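Local coordinates for glideosome-associated protein 50 (Plasmodium falciparum 3D7, PDB 3TGH) that is a component of the glideosome, the parasite's gliding and invasion machinery, and may help to assemble it and anchor it to the inner membrane complex, at residues N125-Y130 against K169-K174; T159-S164 against E173-D178; I155-W160 against D227-G232. All coordinates share one frame; numbering follows the deposited sequence.

How the interactions relate
Interactions 1 and 2 are close neighbours, their centres about 6 Å apart; the centre of interaction 3 lies about 13 Å and 12 Å from theirs, close to the centre of the folded chain. Along the sequence come 125-130, then the overlapping 155-160 and 159-164, then 169-174 and 173-178, and last 227-232. Interactions 1 and 2 use opposite ends of one run, 169-178, of helix 169-189 and share E173 and K174. Interactions 2 and 3 share T159 and W160, where strand 148-156 gives way to its loop. Strands 128-136 and 148-156 pair in one mixed sheet; from it the contacts lead to the loop and to the helix that carries metal-binding H172, with H233 just beyond strand 228-231.

Interaction 1 (N125-Y130 against K169-K174); sequences NYWYHY and KKIHEK. With CO (cobalt (II) ion), chain D; SO4 (sulfate ion), chain C.
W127 brings the six-membered part of its indole to I171 and K174, three residues apart on helix 169-189. The contact is apolar: CH2 of W127 meets the branch methyl CG2 of I171 at 3.9 Å, and CZ2 of W127 lies 4.1 Å from CG in the aliphatic stem of K174. Both helix side chains cross the indole at about a right angle. A chi1 of 64° points the indole of W127 out to the helix.

Hydrogen bonds hold the tryptophan in place. N125 ND2 donates to W127 O at 3.1 Å and sits 3.3 Å above the indole plane, over its centre. OD2 of D178 takes a hydrogen bond from W127 NE1 and a salt bridge from K174 NZ, which joins the indole and the lysine at one oxygen.

The metal lies on the H172 face of the helix, the anion at its N-terminal end. H172 NE2 binds cobalt at 2.2 Å; E173 OE2, in the second shell, accepts hydrogen bonds from two of the metal's waters. K169 N and K170 N donate to O4 and O3 of one sulfate, probably from the crystallisation liquor, where the helix dipole would help to hold an anion.

The contact thus sets the loop entering edge strand 128-136 against the first turns of helix 169-189, while Y128 pairs with F156 of strand 148-156.

Interaction 2 (T159-S164 against E173-D178); sequences TWVLSS and EKAWND
L162 is the main bump of a beta-alpha connection in this calcineurin-like phosphoesterase fold: the type I beta turn from W160 to S163, in the loop after strand 148-156, presses against helix 169-189. The hollow is the angle between A175 and the indole of W176. CD2 of L162 drops into it, 3.4 Å from the centroid of the five-membered ring and only 2° off the ring normal, a CH-pi contact squarely over the face. The same methyl touches the side of the hollow, at 3.9 Å from A175 CB. With chi2 at -179° CD1 of the leucine runs on in line with the chain, and CD2 is the branch turned onto the indole.

V161 provides the second bump. Its CG1, anti to its own backbone N, meets A175 CB at 3.6 Å, so the small alanine methyl is shared by two neighbouring residues of the turn.

The turn is stiffened from within, since W160 O accepts from both S163 N and S163 OG. V161 O accepts a hydrogen bond from ND1 of H172, which probably helps to fix the rotation of this metal-binding histidine, while W176 meets the H172 ring edge-to-face. The loop and the helix therefore shape the surroundings of the cobalt together.

L162 grips the indole a second time through its backbone. Its carbonyl, which also accepts from Y212 OH, takes W176 NE1 at 3.0 Å on an in-plane lone pair, with the oxygen lying 18° out of the indole plane.

Interaction 3 (I155-W160 against D227-G232); sequences IFIDTW and DLYISG
Y229 reaches I157 and T159 across part of a mixed sheet of the metallophosphoesterase alpha/beta fold, in which strands 148-156, 192-196 and 228-231 run parallel with 192-196 in the middle. The tyrosine therefore spans the intervening strand. From its CB the side chain sets off with CG anti to the backbone N (chi1 174°); the side chain packs on V195 of the middle strand. Further out, CE1 meets I157 CD1 at 3.8 Å, the isoleucine crossing the tyrosine at about a right angle. The same methyl is 3.9 Å from OH of Y229, so it sits beside the CE1 corner and the hydroxyl. I157 also touches L179 of helix 169-189, joining the tyrosine to the helix layer.

The tip is polar as well as packed. OH of Y229 is hydrogen-bonded to Q199 O, while T159 OG1 accepts from Q199 N, so one residue of the loop after strand 192-196 holds the polar groups of both Y229 and T159. Nearby, the T159 side chain comes within about 6 Å of that of metal-binding H233. Approaching from the direction opposite to the tyrosine, the methyl CG2 of T159 stops 3.4 Å from Y229 OH.

Interaction 1 (N125-Y130 against K169-K174)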
loop_
_atom_site.group_PDB
_atom_site.type_symbol
_atom_site.label_atom_id
_atom_site.label_comp_id
_atom_site.label_asym_id
_atom_site.label_seq_id
_atom_site.Cartn_x
_atom_site.Cartn_y
_atom_site.Cartn_z
ATOM N N ASN A 125 -10.012 -9.193 -0.471
ATOM C CA ASN A 125 -9.273 -10.403 -0.150
ATOM C C ASN A 125 -7.936 -9.948 0.438
ATOM O O ASN A 125 -7.611 -8.753 0.384
ATOM C CB ASN A 125 -9.060 -11.266 -1.396
ATOM C CG ASN A 125 -8.439 -12.626 -1.075
ATOM O OD1 ASN A 125 -8.775 -13.252 -0.074
ATOM N ND2 ASN A 125 -7.511 -13.070 -1.920
ATOM N N TYR A 126 -7.180 -10.884 1.001
ATOM C CA TYR A 126 -5.878 -10.570 1.595
ATOM C C TYR A 126 -4.886 -10.060 0.541
ATOM O O TYR A 126 -3.973 -9.307 0.874
ATOM C CB TYR A 126 -5.333 -11.790 2.340
ATOM C CG TYR A 126 -6.255 -12.255 3.449
ATOM C CD1 TYR A 126 -6.447 -11.476 4.589
ATOM C CD2 TYR A 126 -6.990 -13.435 3.330
ATOM C CE1 TYR A 126 -7.318 -11.869 5.596
ATOM C CE2 TYR A 126 -7.871 -13.840 4.344
ATOM C CZ TYR A 126 -8.022 -13.052 5.473
ATOM O OH TYR A 126 -8.881 -13.425 6.485
ATOM N N TRP A 127 -5.084 -10.472 -0.713
ATOM C CA TRP A 127 -4.366 -9.945 -1.861
ATOM C C TRP A 127 -5.383 -9.670 -2.972
ATOM O O TRP A 127 -6.374 -10.400 -3.114
ATOM C CB TRP A 127 -3.276 -10.910 -2.352
ATOM C CG TRP A 127 -3.797 -12.219 -2.872
ATOM C CD1 TRP A 127 -4.036 -12.552 -4.167
ATOM C CD2 TRP A 127 -4.147 -13.360 -2.088
ATOM N NE1 TRP A 127 -4.517 -13.844 -4.242
ATOM C CE2 TRP A 127 -4.596 -14.356 -2.972
ATOM C CE3 TRP A 127 -4.117 -13.638 -0.712
ATOM C CZ2 TRP A 127 -5.027 -15.609 -2.531
ATOM C CZ3 TRP A 127 -4.545 -14.878 -0.272
ATOM C CH2 TRP A 127 -4.992 -15.852 -1.178
ATOM N N TYR A 128 -5.139 -8.623 -3.751
ATOM C CA TYR A 128 -6.086 -8.192 -4.793
ATOM C C TYR A 128 -5.445 -7.126 -5.690
ATOM O O TYR A 128 -4.245 -6.841 -5.584
ATOM C CB TYR A 128 -7.407 -7.688 -4.162
ATOM C CG TYR A 128 -7.280 -6.459 -3.272
ATOM C CD1 TYR A 128 -6.873 -6.577 -1.948
ATOM C CD2 TYR A 128 -7.598 -5.182 -3.754
ATOM C CE1 TYR A 128 -6.737 -5.472 -1.135
ATOM C CE2 TYR A 128 -7.485 -4.059 -2.942
ATOM C CZ TYR A 128 -7.035 -4.211 -1.632
ATOM O OH TYR A 128 -6.924 -3.111 -0.816
ATOM N N HIS A 129 -6.229 -6.561 -6.601
ATOM C CA HIS A 129 -5.726 -5.526 -7.509
ATOM C C HIS A 129 -6.799 -4.499 -7.776
ATOM O O HIS A 129 -7.983 -4.763 -7.567
ATOM C CB HIS A 129 -5.276 -6.144 -8.831
ATOM C CG HIS A 129 -6.296 -7.055 -9.430
ATOM N ND1 HIS A 129 -6.262 -8.420 -9.259
ATOM C CD2 HIS A 129 -7.423 -6.792 -10.138
ATOM C CE1 HIS A 129 -7.295 -8.965 -9.875
ATOM N NE2 HIS A 129 -8.013 -7.999 -10.421
ATOM N N TYR A 130 -6.359 -3.336 -8.245
ATOM C CA TYR A 130 -7.230 -2.235 -8.635
ATOM C C TYR A 130 -6.586 -1.577 -9.853
ATOM O O TYR A 130 -5.478 -1.052 -9.780
ATOM C CB TYR A 130 -7.370 -1.242 -7.479
ATOM C CG TYR A 130 -8.050 0.065 -7.828
ATOM C CD1 TYR A 130 -9.363 0.089 -8.281
ATOM C CD2 TYR A 130 -7.385 1.286 -7.668
ATOM C CE1 TYR A 130 -9.997 1.294 -8.595
ATOM C CE2 TYR A 130 -8.007 2.494 -7.979
ATOM C CZ TYR A 130 -9.310 2.488 -8.441
ATOM O OH TYR A 130 -9.925 3.682 -8.740
ATOM N N LYS A 169 -0.401 -24.200 2.663
ATOM C CA LYS A 169 0.469 -24.174 1.486
ATOM C C LYS A 169 -0.272 -23.896 0.168
ATOM O O LYS A 169 0.257 -23.202 -0.701
ATOM C CB LYS A 169 1.279 -25.473 1.382
ATOM C CG LYS A 169 2.102 -25.817 2.637
ATOM C CD LYS A 169 2.971 -24.655 3.146
ATOM C CE LYS A 169 3.727 -25.047 4.413
ATOM N NZ LYS A 169 4.322 -23.870 5.112
ATOM N N LYS A 170 -1.483 -24.425 0.015
ATOM C CA LYS A 170 -2.282 -24.167 -1.199
ATOM C C LYS A 170 -2.662 -22.683 -1.343
ATOM O O LYS A 170 -2.667 -22.135 -2.451
ATOM C CB LYS A 170 -3.554 -25.015 -1.201
ATOM C CG LYS A 170 -3.323 -26.507 -1.390
ATOM C CD LYS A 170 -4.647 -27.262 -1.373
ATOM C CE LYS A 170 -4.463 -28.746 -1.663
ATOM N NZ LYS A 170 -4.204 -29.011 -3.108
ATOM N N ILE A 171 -2.998 -22.053 -0.221
ATOM C CA ILE A 171 -3.356 -20.634 -0.206
ATOM C C ILE A 171 -2.118 -19.798 -0.499
ATOM O O ILE A 171 -2.150 -18.876 -1.305
ATOM C CB ILE A 171 -4.026 -20.246 1.138
ATOM C CG1 ILE A 171 -5.398 -20.919 1.239
ATOM C CG2 ILE A 171 -4.178 -18.733 1.275
ATOM C CD1 ILE A 171 -6.003 -20.832 2.634
ATOM N N HIS A 172 -1.002 -20.175 0.118
ATOM C CA HIS A 172 0.286 -19.566 -0.150
ATOM C C HIS A 172 0.657 -19.627 -1.642
ATOM O O HIS A 172 1.096 -18.626 -2.216
ATOM C CB HIS A 172 1.335 -20.267 0.735
ATOM C CG HIS A 172 2.750 -20.035 0.330
ATOM N ND1 HIS A 172 3.506 -18.992 0.824
ATOM C CD2 HIS A 172 3.579 -20.764 -0.457
ATOM C CE1 HIS A 172 4.730 -19.071 0.328
ATOM N NE2 HIS A 172 4.797 -20.130 -0.458
ATOM N N GLU A 173 0.468 -20.789 -2.271
ATOM C CA GLU A 173 0.761 -20.940 -3.700
ATOM C C GLU A 173 -0.203 -20.141 -4.583
ATOM O O GLU A 173 0.196 -19.573 -5.604
ATOM C CB GLU A 173 0.719 -22.418 -4.110
ATOM C CG GLU A 173 1.804 -23.278 -3.470
ATOM C CD GLU A 173 3.218 -22.891 -3.879
ATOM O OE1 GLU A 173 3.413 -22.388 -5.009
ATOM O OE2 GLU A 173 4.143 -23.101 -3.062
ATOM N N LYS A 174 -1.470 -20.103 -4.196
ATOM C CA LYS A 174 -2.471 -19.346 -4.951
ATOM C C LYS A 174 -2.145 -17.853 -4.926
ATOM O O LYS A 174 -2.256 -17.166 -5.946
ATOM C CB LYS A 174 -3.872 -19.589 -4.402
ATOM C CG LYS A 174 -4.961 -18.820 -5.144
ATOM C CD LYS A 174 -6.325 -19.463 -4.968
ATOM C CE LYS A 174 -7.458 -18.518 -5.371
ATOM N NZ LYS A 174 -7.100 -17.623 -6.500
HETATM CO CO CO D . 6.693 -21.091 -1.192
HETATM S S SO4 C . -2.575 -27.077 2.917
HETATM O O1 SO4 C . -3.712 -27.535 3.709
HETATM O O2 SO4 C . -2.121 -28.152 2.036
HETATM O O3 SO4 C . -2.984 -25.933 2.100
HETATM O O4 SO4 C . -1.478 -26.703 3.813
HETATM O O HOH W 1 5.802 -20.961 -3.247
HETATM O O HOH W 2 5.962 -23.300 -0.716
HETATM O O HOH W 3 7.889 -18.918 -1.813
#

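Interaction 2 (T159-S164 against E173-D178)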
loop_
_atom_site.group_PDB
_atom_site.type_symbol
_atom_site.label_atom_id
_atom_site.label_comp_id
_atom_site.label_asym_id
_atom_site.label_seq_id
_atom_site.Cartn_x
_atom_site.Cartn_y
_atom_site.Cartn_z
ATOM N N THR A 159 2.205 -9.945 2.522
ATOM C CA THR A 159 3.558 -10.463 2.620
ATOM C C THR A 159 3.711 -11.597 3.640
ATOM O O THR A 159 4.699 -12.333 3.581
ATOM C CB THR A 159 4.586 -9.344 2.880
ATOM O OG1 THR A 159 4.168 -8.528 3.973
ATOM C CG2 THR A 159 4.755 -8.472 1.642
ATOM N N TRP A 160 2.763 -11.755 4.561
ATOM C CA TRP A 160 2.814 -12.893 5.470
ATOM C C TRP A 160 2.322 -14.164 4.779
ATOM O O TRP A 160 2.933 -15.227 4.920
ATOM C CB TRP A 160 2.066 -12.641 6.780
ATOM C CG TRP A 160 2.342 -13.739 7.741
ATOM C CD1 TRP A 160 3.573 -14.101 8.230
ATOM C CD2 TRP A 160 1.403 -14.669 8.294
ATOM N NE1 TRP A 160 3.449 -15.186 9.056
ATOM C CE2 TRP A 160 2.131 -15.551 9.126
ATOM C CE3 TRP A 160 0.018 -14.829 8.194
ATOM C CZ2 TRP A 160 1.524 -16.596 9.823
ATOM C CZ3 TRP A 160 -0.588 -15.853 8.906
ATOM C CH2 TRP A 160 0.167 -16.724 9.714
ATOM N N VAL A 161 1.231 -14.052 4.019
ATOM C CA VAL A 161 0.752 -15.174 3.191
ATOM C C VAL A 161 1.830 -15.686 2.230
ATOM O O VAL A 161 1.952 -16.897 2.020
ATOM C CB VAL A 161 -0.504 -14.791 2.382
ATOM C CG1 VAL A 161 -0.903 -15.927 1.437
ATOM C CG2 VAL A 161 -1.654 -14.457 3.321
ATOM N N LEU A 162 2.606 -14.764 1.664
ATOM C CA LEU A 162 3.673 -15.103 0.726
ATOM C C LEU A 162 4.914 -15.683 1.411
ATOM O O LEU A 162 5.791 -16.215 0.736
ATOM C CB LEU A 162 4.101 -13.866 -0.074
ATOM C CG LEU A 162 3.101 -13.253 -1.051
ATOM C CD1 LEU A 162 3.751 -12.055 -1.761
ATOM C CD2 LEU A 162 2.625 -14.299 -2.034
ATOM N N SER A 163 5.003 -15.547 2.732
ATOM C CA SER A 163 6.160 -16.029 3.495
ATOM C C SER A 163 6.119 -17.534 3.731
ATOM O O SER A 163 5.091 -18.185 3.558
ATOM C CB SER A 163 6.245 -15.316 4.852
ATOM O OG SER A 163 5.381 -15.917 5.795
ATOM N N SER A 164 7.246 -18.075 4.184
ATOM C CA SER A 164 7.348 -19.499 4.476
ATOM C C SER A 164 6.649 -19.906 5.783
ATOM O O SER A 164 6.456 -21.100 6.026
ATOM C CB SER A 164 8.825 -19.913 4.527
ATOM O OG SER A 164 9.493 -19.232 5.569
ATOM N N GLU A 173 0.468 -20.789 -2.271
ATOM C CA GLU A 173 0.761 -20.940 -3.700
ATOM C C GLU A 173 -0.203 -20.141 -4.583
ATOM O O GLU A 173 0.196 -19.573 -5.604
ATOM C CB GLU A 173 0.719 -22.418 -4.110
ATOM C CG GLU A 173 1.804 -23.278 -3.470
ATOM C CD GLU A 173 3.218 -22.891 -3.879
ATOM O OE1 GLU A 173 3.413 -22.388 -5.009
ATOM O OE2 GLU A 173 4.143 -23.101 -3.062
ATOM N N LYS A 174 -1.470 -20.103 -4.196
ATOM C CA LYS A 174 -2.471 -19.346 -4.951
ATOM C C LYS A 174 -2.145 -17.853 -4.926
ATOM O O LYS A 174 -2.256 -17.166 -5.946
ATOM C CB LYS A 174 -3.872 -19.589 -4.402
ATOM C CG LYS A 174 -4.961 -18.820 -5.144
ATOM C CD LYS A 174 -6.325 -19.463 -4.968
ATOM C CE LYS A 174 -7.458 -18.518 -5.371
ATOM N NZ LYS A 174 -7.100 -17.623 -6.500
ATOM N N ALA A 175 -1.733 -17.357 -3.765
ATOM C CA ALA A 175 -1.332 -15.948 -3.642
ATOM C C ALA A 175 -0.156 -15.606 -4.556
ATOM O O ALA A 175 -0.146 -14.550 -5.196
ATOM C CB ALA A 175 -1.009 -15.591 -2.189
ATOM N N TRP A 176 0.842 -16.488 -4.613
ATOM C CA TRP A 176 1.980 -16.279 -5.499
ATOM C C TRP A 176 1.551 -16.339 -6.974
ATOM O O TRP A 176 1.969 -15.513 -7.777
ATOM C CB TRP A 176 3.089 -17.315 -5.231
ATOM C CG TRP A 176 4.043 -16.912 -4.140
ATOM C CD1 TRP A 176 4.149 -17.461 -2.887
ATOM C CD2 TRP A 176 5.036 -15.882 -4.209
ATOM N NE1 TRP A 176 5.135 -16.821 -2.174
ATOM C CE2 TRP A 176 5.702 -15.855 -2.963
ATOM C CE3 TRP A 176 5.417 -14.969 -5.200
ATOM C CZ2 TRP A 176 6.732 -14.955 -2.683
ATOM C CZ3 TRP A 176 6.436 -14.073 -4.924
ATOM C CH2 TRP A 176 7.081 -14.066 -3.671
ATOM N N ASN A 177 0.720 -17.316 -7.318
ATOM C CA ASN A 177 0.274 -17.475 -8.709
ATOM C C ASN A 177 -0.613 -16.310 -9.153
ATOM O O ASN A 177 -0.495 -15.830 -10.279
ATOM C CB ASN A 177 -0.443 -18.818 -8.908
ATOM C CG ASN A 177 0.515 -20.003 -8.868
ATOM O OD1 ASN A 177 1.682 -19.886 -9.249
ATOM N ND2 ASN A 177 0.025 -21.148 -8.403
ATOM N N ASP A 178 -1.477 -15.838 -8.263
ATOM C CA ASP A 178 -2.292 -14.653 -8.568
ATOM C C ASP A 178 -1.407 -13.416 -8.805
ATOM O O ASP A 178 -1.622 -12.657 -9.742
ATOM C CB ASP A 178 -3.301 -14.388 -7.456
ATOM C CG ASP A 178 -4.457 -15.382 -7.452
ATOM O OD1 ASP A 178 -4.535 -16.234 -8.361
ATOM O OD2 ASP A 178 -5.306 -15.306 -6.534
#

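Interaction 3 (I155-W160 against D227-G232)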
loop_
_atom_site.group_PDB
_atom_site.type_symbol
_atom_site.label_atom_id
_atom_site.label_comp_id
_atom_site.label_asym_id
_atom_site.label_seq_id
_atom_site.Cartn_x
_atom_site.Cartn_y
_atom_site.Cartn_z
ATOM N N ILE A 155 -1.419 -3.181 -7.216
ATOM C CA ILE A 155 -1.431 -4.579 -6.822
ATOM C C ILE A 155 -1.175 -4.651 -5.314
ATOM O O ILE A 155 -0.198 -4.082 -4.797
ATOM C CB ILE A 155 -0.400 -5.389 -7.611
ATOM C CG1 ILE A 155 -0.802 -5.411 -9.099
ATOM C CG2 ILE A 155 -0.291 -6.824 -7.065
ATOM C CD1 ILE A 155 0.334 -5.801 -10.036
ATOM N N PHE A 156 -2.082 -5.312 -4.609
ATOM C CA PHE A 156 -2.029 -5.388 -3.150
ATOM C C PHE A 156 -1.661 -6.798 -2.738
ATOM O O PHE A 156 -2.329 -7.763 -3.115
ATOM C CB PHE A 156 -3.369 -4.962 -2.540
ATOM C CG PHE A 156 -3.740 -3.544 -2.855
ATOM C CD1 PHE A 156 -4.397 -3.232 -4.044
ATOM C CD2 PHE A 156 -3.396 -2.509 -1.988
ATOM C CE1 PHE A 156 -4.721 -1.905 -4.356
ATOM C CE2 PHE A 156 -3.709 -1.197 -2.290
ATOM C CZ PHE A 156 -4.365 -0.892 -3.491
ATOM N N ILE A 157 -0.589 -6.918 -1.958
ATOM C CA ILE A 157 -0.083 -8.227 -1.542
ATOM C C ILE A 157 -0.110 -8.387 -0.030
ATOM O O ILE A 157 -0.041 -7.403 0.712
ATOM C CB ILE A 157 1.361 -8.493 -2.065
ATOM C CG1 ILE A 157 2.353 -7.445 -1.569
ATOM C CG2 ILE A 157 1.384 -8.509 -3.584
ATOM C CD1 ILE A 157 3.821 -7.764 -1.956
ATOM N N ASP A 158 -0.233 -9.637 0.406
ATOM C CA ASP A 158 -0.094 -9.986 1.800
ATOM C C ASP A 158 1.249 -10.668 1.959
ATOM O O ASP A 158 1.416 -11.830 1.582
ATOM C CB ASP A 158 -1.208 -10.904 2.276
ATOM C CG ASP A 158 -1.185 -11.073 3.779
ATOM O OD1 ASP A 158 -0.143 -11.499 4.306
ATOM O OD2 ASP A 158 -2.176 -10.734 4.437
ATOM N N THR A 159 2.205 -9.945 2.522
ATOM C CA THR A 159 3.558 -10.463 2.620
ATOM C C THR A 159 3.711 -11.597 3.640
ATOM O O THR A 159 4.699 -12.333 3.581
ATOM C CB THR A 159 4.586 -9.344 2.880
ATOM O OG1 THR A 159 4.168 -8.528 3.973
ATOM C CG2 THR A 159 4.755 -8.472 1.642
ATOM N N TRP A 160 2.763 -11.755 4.561
ATOM C CA TRP A 160 2.814 -12.893 5.470
ATOM C C TRP A 160 2.322 -14.164 4.779
ATOM O O TRP A 160 2.933 -15.227 4.920
ATOM C CB TRP A 160 2.066 -12.641 6.780
ATOM C CG TRP A 160 2.342 -13.739 7.741
ATOM C CD1 TRP A 160 3.573 -14.101 8.230
ATOM C CD2 TRP A 160 1.403 -14.669 8.294
ATOM N NE1 TRP A 160 3.449 -15.186 9.056
ATOM C CE2 TRP A 160 2.131 -15.551 9.126
ATOM C CE3 TRP A 160 0.018 -14.829 8.194
ATOM C CZ2 TRP A 160 1.524 -16.596 9.823
ATOM C CZ3 TRP A 160 -0.588 -15.853 8.906
ATOM C CH2 TRP A 160 0.167 -16.724 9.714
ATOM N N ASP A 227 7.038 0.290 -10.887
ATOM C CA ASP A 227 7.539 1.625 -10.570
ATOM C C ASP A 227 7.850 1.790 -9.086
ATOM O O ASP A 227 8.953 2.215 -8.721
ATOM C CB ASP A 227 6.519 2.678 -11.013
ATOM C CG ASP A 227 6.324 2.695 -12.515
ATOM O OD1 ASP A 227 7.261 3.106 -13.237
ATOM O OD2 ASP A 227 5.236 2.290 -12.981
ATOM N N LEU A 228 6.873 1.452 -8.244
ATOM C CA LEU A 228 6.961 1.620 -6.792
ATOM C C LEU A 228 6.534 0.352 -6.061
ATOM O O LEU A 228 5.503 -0.236 -6.389
ATOM C CB LEU A 228 6.006 2.713 -6.321
ATOM C CG LEU A 228 6.402 4.179 -6.201
ATOM C CD1 LEU A 228 7.017 4.712 -7.462
ATOM C CD2 LEU A 228 5.160 4.964 -5.805
ATOM N N TYR A 229 7.303 -0.043 -5.050
ATOM C CA TYR A 229 6.811 -0.977 -4.044
ATOM C C TYR A 229 6.716 -0.201 -2.738
ATOM O O TYR A 229 7.726 0.240 -2.201
ATOM C CB TYR A 229 7.715 -2.212 -3.884
ATOM C CG TYR A 229 7.279 -3.122 -2.743
ATOM C CD1 TYR A 229 5.956 -3.541 -2.630
ATOM C CD2 TYR A 229 8.170 -3.535 -1.767
ATOM C CE1 TYR A 229 5.541 -4.351 -1.588
ATOM C CE2 TYR A 229 7.764 -4.365 -0.716
ATOM C CZ TYR A 229 6.444 -4.760 -0.628
ATOM O OH TYR A 229 6.015 -5.568 0.401
ATOM N N ILE A 230 5.486 0.008 -2.273
ATOM C CA ILE A 230 5.204 0.763 -1.057
ATOM C C ILE A 230 4.925 -0.208 0.085
ATOM O O ILE A 230 4.019 -1.047 -0.005
ATOM C CB ILE A 230 3.982 1.705 -1.247
ATOM C CG1 ILE A 230 4.154 2.583 -2.500
ATOM C CG2 ILE A 230 3.765 2.553 0.027
ATOM C CD1 ILE A 230 2.902 3.423 -2.872
ATOM N N SER A 231 5.721 -0.116 1.146
ATOM C CA SER A 231 5.587 -1.011 2.283
ATOM C C SER A 231 5.567 -0.213 3.581
ATOM O O SER A 231 5.704 1.013 3.578
ATOM C CB SER A 231 6.730 -2.028 2.278
ATOM O OG SER A 231 7.973 -1.366 2.322
ATOM N N GLY A 232 5.362 -0.917 4.685
ATOM C CA GLY A 232 5.328 -0.316 6.006
ATOM C C GLY A 232 6.204 -1.155 6.909
ATOM O O GLY A 232 7.371 -1.383 6.595
#